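Side-chain contacts in putative tagatose-6-phosphate ketose/aldose isomerase (Escherichia coli, PDB 3C3J), which belongs to the SIS-domain family as a putative isomerase, carrying two such alpha/beta domains in one chain: residues A[69-74]-A[178-183]; A[233-238]-A[336-341]. All blocks are in the same frame, centred on the assembly; numbering follows the deposited sequence.

Contact 1 (A[69-74]-A[178-183]); sequences DIIAPW and TMMASC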
loop_
_atom_site.group_PDB
_atom_site.type_symbol
_atom_site.label_atom_id
_atom_site.label_comp_id
_atom_site.label_asym_id
_atom_site.label_seq_id
_atom_site.Cartn_x
_atom_site.Cartn_y
_atom_site.Cartn_z
ATOM N N ASP A 69 -2.309 -8.758 1.428
ATOM C CA ASP A 69 -2.955 -7.649 0.702
ATOM C C ASP A 69 -4.177 -8.112 -0.079
ATOM O O ASP A 69 -5.208 -7.413 -0.097
ATOM C CB ASP A 69 -1.979 -6.937 -0.220
ATOM C CG ASP A 69 -0.893 -6.157 0.540
ATOM O OD1 ASP A 69 -1.025 -5.942 1.756
ATOM O OD2 ASP A 69 0.115 -5.767 -0.092
ATOM N N ILE A 70 -4.082 -9.290 -0.693
ATOM C CA ILE A 70 -5.208 -9.837 -1.463
ATOM C C ILE A 70 -6.311 -10.391 -0.536
ATOM O O ILE A 70 -7.499 -10.104 -0.764
ATOM C CB ILE A 70 -4.750 -10.894 -2.458
ATOM C CG1 ILE A 70 -3.753 -10.280 -3.456
ATOM C CG2 ILE A 70 -5.938 -11.492 -3.233
ATOM C CD1 ILE A 70 -2.973 -11.288 -4.263
ATOM N N ILE A 71 -5.947 -11.143 0.502
ATOM C CA ILE A 71 -6.928 -11.956 1.222
ATOM C C ILE A 71 -7.307 -11.516 2.636
ATOM O O ILE A 71 -8.324 -11.995 3.129
ATOM C CB ILE A 71 -6.540 -13.467 1.253
ATOM C CG1 ILE A 71 -5.336 -13.750 2.169
ATOM C CG2 ILE A 71 -6.300 -14.026 -0.168
ATOM C CD1 ILE A 71 -4.998 -15.265 2.261
ATOM N N ALA A 72 -6.498 -10.676 3.319
ATOM C CA ALA A 72 -6.780 -10.325 4.721
ATOM C C ALA A 72 -8.156 -9.642 4.912
ATOM O O ALA A 72 -8.929 -10.025 5.801
ATOM C CB ALA A 72 -5.645 -9.484 5.312
ATOM N N PRO A 73 -8.491 -8.662 4.058
ATOM C CA PRO A 73 -9.801 -8.028 4.242
ATOM C C PRO A 73 -10.959 -8.983 4.033
ATOM O O PRO A 73 -11.872 -9.001 4.842
ATOM C CB PRO A 73 -9.812 -6.923 3.184
ATOM C CG PRO A 73 -8.342 -6.678 2.888
ATOM C CD PRO A 73 -7.738 -8.024 2.962
ATOM N N TRP A 74 -10.933 -9.756 2.957
ATOM C CA TRP A 74 -11.948 -10.793 2.756
ATOM C C TRP A 74 -12.032 -11.762 3.932
ATOM O O TRP A 74 -13.132 -12.052 4.437
ATOM C CB TRP A 74 -11.721 -11.556 1.452
ATOM C CG TRP A 74 -12.809 -12.534 1.206
ATOM C CD1 TRP A 74 -14.048 -12.258 0.705
ATOM C CD2 TRP A 74 -12.796 -13.942 1.510
ATOM N NE1 TRP A 74 -14.808 -13.417 0.660
ATOM C CE2 TRP A 74 -14.066 -14.458 1.146
ATOM C CE3 TRP A 74 -11.840 -14.811 2.062
ATOM C CZ2 TRP A 74 -14.402 -15.808 1.294
ATOM C CZ3 TRP A 74 -12.169 -16.168 2.193
ATOM C CH2 TRP A 74 -13.437 -16.649 1.811
ATOM N N THR A 178 0.243 -21.047 -4.162
ATOM C CA THR A 178 -0.094 -22.211 -3.348
ATOM C C THR A 178 -0.234 -21.838 -1.868
ATOM O O THR A 178 -1.168 -22.293 -1.183
ATOM C CB THR A 178 0.879 -23.410 -3.592
ATOM O OG1 THR A 178 0.991 -23.650 -5.007
ATOM C CG2 THR A 178 0.348 -24.678 -2.884
HETATM N N MSE A 179 0.636 -20.950 -1.393
HETATM C CA MSE A 179 0.520 -20.426 -0.038
HETATM C C MSE A 179 -0.790 -19.675 0.152
HETATM O O MSE A 179 -1.438 -19.845 1.179
HETATM C CB MSE A 179 1.721 -19.533 0.316
HETATM C CG MSE A 179 2.993 -20.347 0.542
HETATM SE SE MSE A 179 4.523 -19.292 1.196
HETATM C CE MSE A 179 4.559 -17.938 -0.153
HETATM N N MSE A 180 -1.182 -18.879 -0.847
HETATM C CA MSE A 180 -2.408 -18.121 -0.780
HETATM C C MSE A 180 -3.654 -19.013 -0.703
HETATM O O MSE A 180 -4.534 -18.795 0.128
HETATM C CB MSE A 180 -2.530 -17.165 -1.966
HETATM C CG MSE A 180 -3.756 -16.283 -1.863
HETATM SE SE MSE A 180 -3.560 -14.650 -2.909
HETATM C CE MSE A 180 -3.212 -15.438 -4.710
ATOM N N ALA A 181 -3.724 -20.001 -1.587
ATOM C CA ALA A 181 -4.826 -20.974 -1.604
ATOM C C ALA A 181 -4.879 -21.754 -0.301
ATOM O O ALA A 181 -5.961 -22.004 0.233
ATOM C CB ALA A 181 -4.670 -21.935 -2.778
ATOM N N SER A 182 -3.706 -22.119 0.219
ATOM C CA SER A 182 -3.639 -22.845 1.497
ATOM C C SER A 182 -4.195 -22.009 2.663
ATOM O O SER A 182 -4.996 -22.507 3.460
ATOM C CB SER A 182 -2.219 -23.319 1.796
ATOM O OG SER A 182 -1.723 -24.075 0.697
ATOM N N CYS A 183 -3.773 -20.753 2.754
ATOM C CA CYS A 183 -4.252 -19.858 3.804
ATOM C C CYS A 183 -5.774 -19.686 3.755
ATOM O O CYS A 183 -6.433 -19.814 4.770
ATOM C CB CYS A 183 -3.567 -18.492 3.744
ATOM S SG CYS A 183 -3.876 -17.495 5.237
#
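The carbonyl O of T178, two residues before the M180 that meets I70 and I71, is gripped twice by S182, one turn further on: OG donates to T178 O at 2.6 Å, lying 36° out of the carbonyl plane, and the helical N of S182 donates from the opposite face. S182 OG also bonds S30 OG on helix 23-49, which suits a small hydroxyl on that side of the helix. The side turned to 69-74 is apolar. M180, a selenomethionine in this model, leaves its helix with CG anti to the backbone N (chi1 -176°), and the bend at chi3 keeps its end against I70. SE lies 3.7 Å from I70 CD1, the two side chains crossing at about a right angle, while M180 CG sits 3.8 Å from I71 CG2. The branched I71 serves two neighbours, since its other arm carries CD1 to 3.8 Å from C183 CB, with C183 SG alongside. The two segments run almost parallel (9°), their axes 10.7 Å apart at the closest, a gap bridged mainly by M180 and the two isoleucines. M180's flexible, apolar chain fits against the branched I70 and I71, so the contact is one of dispersion and exclusion of water, while the hydroxyl of S182 bonds away from this face.

Contact 2 (A[233-238]-A[336-341]); sequences GGLQGA and VEQAFC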
loop_
_atom_site.group_PDB
_atom_site.type_symbol
_atom_site.label_atom_id
_atom_site.label_comp_id
_atom_site.label_asym_id
_atom_site.label_seq_id
_atom_site.Cartn_x
_atom_site.Cartn_y
_atom_site.Cartn_z
ATOM N N GLY A 233 -10.174 -3.177 -4.251
ATOM C CA GLY A 233 -10.155 -3.935 -2.993
ATOM C C GLY A 233 -8.908 -4.782 -2.931
ATOM O O GLY A 233 -7.814 -4.313 -3.281
ATOM N N GLY A 234 -9.073 -6.055 -2.570
ATOM C CA GLY A 234 -7.966 -6.996 -2.524
ATOM C C GLY A 234 -7.304 -7.314 -3.866
ATOM O O GLY A 234 -6.161 -7.744 -3.896
ATOM N N LEU A 235 -8.005 -7.093 -4.980
ATOM C CA LEU A 235 -7.377 -7.269 -6.286
ATOM C C LEU A 235 -6.291 -6.251 -6.562
ATOM O O LEU A 235 -5.482 -6.447 -7.469
ATOM C CB LEU A 235 -8.394 -7.245 -7.414
ATOM C CG LEU A 235 -9.390 -8.398 -7.457
ATOM C CD1 LEU A 235 -10.430 -8.135 -8.560
ATOM C CD2 LEU A 235 -8.688 -9.764 -7.642
ATOM N N GLN A 236 -6.255 -5.161 -5.795
ATOM C CA GLN A 236 -5.124 -4.262 -5.862
ATOM C C GLN A 236 -3.823 -5.015 -5.487
ATOM O O GLN A 236 -2.754 -4.774 -6.080
ATOM C CB GLN A 236 -5.311 -2.989 -5.018
ATOM C CG GLN A 236 -4.146 -2.040 -5.266
ATOM C CD GLN A 236 -4.189 -0.716 -4.548
ATOM O OE1 GLN A 236 -5.155 -0.369 -3.810
ATOM N NE2 GLN A 236 -3.108 0.049 -4.742
ATOM N N GLY A 237 -3.904 -5.925 -4.514
ATOM C CA GLY A 237 -2.754 -6.768 -4.178
ATOM C C GLY A 237 -2.303 -7.658 -5.333
ATOM O O GLY A 237 -1.110 -7.879 -5.523
ATOM N N ALA A 238 -3.259 -8.187 -6.099
ATOM C CA ALA A 238 -2.956 -8.942 -7.318
ATOM C C ALA A 238 -2.285 -8.048 -8.364
ATOM O O ALA A 238 -1.295 -8.459 -9.027
ATOM C CB ALA A 238 -4.238 -9.579 -7.882
ATOM N N VAL A 336 -11.353 -13.230 -4.374
ATOM C CA VAL A 336 -10.141 -13.930 -3.941
ATOM C C VAL A 336 -9.862 -15.169 -4.823
ATOM O O VAL A 336 -8.699 -15.569 -4.975
ATOM C CB VAL A 336 -10.140 -14.299 -2.429
ATOM C CG1 VAL A 336 -10.097 -13.016 -1.532
ATOM C CG2 VAL A 336 -11.339 -15.257 -2.058
ATOM N N GLU A 337 -10.916 -15.784 -5.374
ATOM C CA GLU A 337 -10.773 -16.857 -6.375
ATOM C C GLU A 337 -10.271 -16.336 -7.708
ATOM O O GLU A 337 -9.362 -16.925 -8.288
ATOM C CB GLU A 337 -12.080 -17.620 -6.554
ATOM C CG GLU A 337 -12.471 -18.406 -5.278
ATOM C CD GLU A 337 -13.821 -19.104 -5.408
ATOM O OE1 GLU A 337 -14.716 -18.497 -6.038
ATOM O OE2 GLU A 337 -13.987 -20.233 -4.863
ATOM N N GLN A 338 -10.860 -15.233 -8.175
ATOM C CA GLN A 338 -10.409 -14.530 -9.392
ATOM C C GLN A 338 -8.940 -14.123 -9.415
ATOM O O GLN A 338 -8.336 -14.069 -10.484
ATOM C CB GLN A 338 -11.192 -13.227 -9.579
ATOM C CG GLN A 338 -12.615 -13.384 -10.071
ATOM C CD GLN A 338 -13.030 -12.215 -10.957
ATOM O OE1 GLN A 338 -12.992 -11.026 -10.553
ATOM N NE2 GLN A 338 -13.416 -12.536 -12.159
ATOM N N ALA A 339 -8.398 -13.762 -8.253
ATOM C CA ALA A 339 -7.010 -13.341 -8.134
ATOM C C ALA A 339 -6.095 -14.372 -8.803
ATOM O O ALA A 339 -5.158 -14.011 -9.500
ATOM C CB ALA A 339 -6.609 -13.156 -6.651
ATOM N N PHE A 340 -6.394 -15.649 -8.604
ATOM C CA PHE A 340 -5.611 -16.749 -9.205
ATOM C C PHE A 340 -5.628 -16.692 -10.743
ATOM O O PHE A 340 -4.586 -16.786 -11.401
ATOM C CB PHE A 340 -6.117 -18.093 -8.691
ATOM C CG PHE A 340 -5.873 -18.286 -7.221
ATOM C CD1 PHE A 340 -4.715 -18.895 -6.766
ATOM C CD2 PHE A 340 -6.795 -17.848 -6.291
ATOM C CE1 PHE A 340 -4.494 -19.045 -5.409
ATOM C CE2 PHE A 340 -6.582 -18.009 -4.909
ATOM C CZ PHE A 340 -5.435 -18.591 -4.475
ATOM N N CYS A 341 -6.807 -16.494 -11.303
ATOM C CA CYS A 341 -6.982 -16.340 -12.755
ATOM C C CYS A 341 -6.194 -15.155 -13.311
ATOM O O CYS A 341 -5.476 -15.308 -14.286
ATOM C CB CYS A 341 -8.449 -16.144 -13.094
ATOM S SG CYS A 341 -9.582 -17.420 -12.414
#
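A glycine-rich turn leads from strand 226-231 into helix 235-249 of the second SIS domain, and the first turn of that helix packs against the helix that follows the last strand of the same sheet. G233 takes a positive phi of 61°, a conformation that glycine adopts easily, and the turn is tightened by Q236 N bonding to G233 O at 3.1 Å. L235 supplies the reach: with CG anti to the carbonyl carbon (chi1 -66°), CD2 comes over the backbone of the opposite helix, 4.0 Å from A339 CA and 4.1 Å from A339 CB. One turn on, A238 meets A339 methyl to methyl, CB to CB, at 4.5 Å. Having nothing beyond CB, these alanines let the backbones come close, the CA atoms of A238 and A339 being 6.0 Å apart. Every touching residue is buried, and the cross-helix contact is van der Waals in kind. On another side of its helix, F340 points away from L235 and A238 and meets W27 and F197 edge-to-face. Helices flanking a parallel five-stranded sheet of order 2-1-3-4-5 are the SIS fold; here helix 235-249, after the first strand, packs on helix 335-356, after the last.

From the N terminus, the chain passes helix 23-49 and strand 55-59 before reaching 69-74. Contact 1 then closes a loop of 103 residues, holding the other four strands of the first sheet, when helix 174-187 returns. Only afterwards does the second sheet begin, and contact 2 closes 97 residues between 233-238 and 336-341. The loops follow in series and neither nest nor cross. Each joins the helix after its sheet's first strand to the helix after its last, so the domains repeat one plan. The centres of contacts 1 and 2 lie about 9 Å apart and the contacts touch: I70 CG1 is 3.4 Å from A238 N, and F340 CZ is 3.6 Å from A181 N, uniting both helix pairs across the domain interface.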